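11S globulin (Wrightia tinctoria, PDB 5WXU) probably serves as a hexameric seed storage protein of the cupin-fold 11S globulin family and binds the plant hormone auxin. Local coordinates at residues G239-S242 with E243-K246. Sequence-based numbering, arbitrary orientation.
Sequences GVNS and EIIK
Asn241 is the N-cap of helix 242-248, the second helix of a helix-turn-helix unit reaching out from the cupin barrel of this 11S globulin. Its CG sits between backbone N and carbonyl carbon (chi1 65°), which folds the amide back over the helix start, and OD1 takes the Ile244 N-H at 3.0 Å, the donor standing above the carbonyl plane. Glu243 N donates to water 1 at 2.9 Å. Inside the first turn, Lys246 N bonds to Ser242 O at 3.0 Å, whereas Ile245 N to Asn241 O is weak at 3.4 Å.

The apolar part is a small cluster beside the cap. Val240 CG2 meets Ile244 CG2 at 3.8 Å, while the Ile244 CG1-CD1 arm crosses the Asn241 side chain at about a right angle, on one side of the amide plane, CD1 3.7 Å from ND2. An alanine in place of Ile244 would probably strip Val240 of one of its two apolar partners and leave the Asn241 amide without the CD1 contact on ND2. Glu444 of a second subunit also packs on Ile244, and Ile245 rests on Pro231 and Leu234 of the preceding helix. The closest apolar side-chain pair is Val240 CG2 against Ile245 CD1, at 3.4 Å shorter than usual van der Waals contact between carbons.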
# COMPACT_ATOMS: atom_id res chain seq x y z
N GLY B 239 23.13 -0.15 -36.47
CA GLY B 239 23.71 0.83 -37.39
C GLY B 239 25.24 0.79 -37.44
O GLY B 239 25.84 1.82 -37.70
N VAL B 240 25.83 -0.35 -37.13
CA VAL B 240 27.25 -0.55 -37.25
C VAL B 240 27.60 -1.73 -38.15
O VAL B 240 26.80 -2.61 -38.39
CB VAL B 240 27.94 -0.83 -35.89
CG1 VAL B 240 27.85 0.38 -35.01
CG2 VAL B 240 27.52 -2.13 -35.24
N ASN B 241 28.83 -1.74 -38.65
CA ASN B 241 29.24 -2.78 -39.57
C ASN B 241 29.34 -4.10 -38.84
O ASN B 241 29.57 -4.12 -37.62
CB ASN B 241 30.54 -2.39 -40.31
CG ASN B 241 31.75 -2.27 -39.40
OD1 ASN B 241 32.34 -3.28 -39.00
ND2 ASN B 241 32.16 -1.03 -39.10
N SER B 242 29.13 -5.21 -39.57
CA SER B 242 29.07 -6.55 -38.94
C SER B 242 30.41 -7.00 -38.37
O SER B 242 30.43 -7.90 -37.56
CB SER B 242 28.49 -7.62 -39.89
OG SER B 242 29.26 -7.65 -41.08
N GLU B 243 31.50 -6.35 -38.76
CA GLU B 243 32.77 -6.63 -38.14
C GLU B 243 32.93 -6.06 -36.73
O GLU B 243 33.53 -6.71 -35.91
CB GLU B 243 33.95 -6.22 -39.06
CG GLU B 243 34.10 -7.13 -40.31
CD GLU B 243 34.53 -8.60 -40.03
OE1 GLU B 243 35.47 -8.86 -39.23
OE2 GLU B 243 33.93 -9.52 -40.66
N ILE B 244 32.40 -4.86 -36.47
CA ILE B 244 32.19 -4.37 -35.10
C ILE B 244 31.39 -5.40 -34.29
O ILE B 244 31.73 -5.72 -33.13
CB ILE B 244 31.51 -2.99 -35.07
CG1 ILE B 244 32.48 -1.91 -35.52
CG2 ILE B 244 30.99 -2.70 -33.68
CD1 ILE B 244 31.95 -0.50 -35.48
N ILE B 245 30.33 -5.96 -34.89
CA ILE B 245 29.51 -6.92 -34.15
C ILE B 245 30.30 -8.17 -33.88
O ILE B 245 30.11 -8.82 -32.89
CB ILE B 245 28.16 -7.30 -34.88
CG1 ILE B 245 27.33 -6.04 -35.14
CG2 ILE B 245 27.34 -8.30 -34.03
CD1 ILE B 245 26.91 -5.25 -33.94
N LYS B 246 31.18 -8.55 -34.78
CA LYS B 246 32.02 -9.72 -34.49
C LYS B 246 32.97 -9.58 -33.30
O LYS B 246 33.18 -10.56 -32.58
CB LYS B 246 32.78 -10.16 -35.75
CG LYS B 246 31.86 -10.98 -36.66
CD LYS B 246 32.56 -11.39 -37.94
CE LYS B 246 31.67 -12.33 -38.75
NZ LYS B 246 32.36 -13.00 -39.90
O HOH W 1 31.84 -5.37 -41.45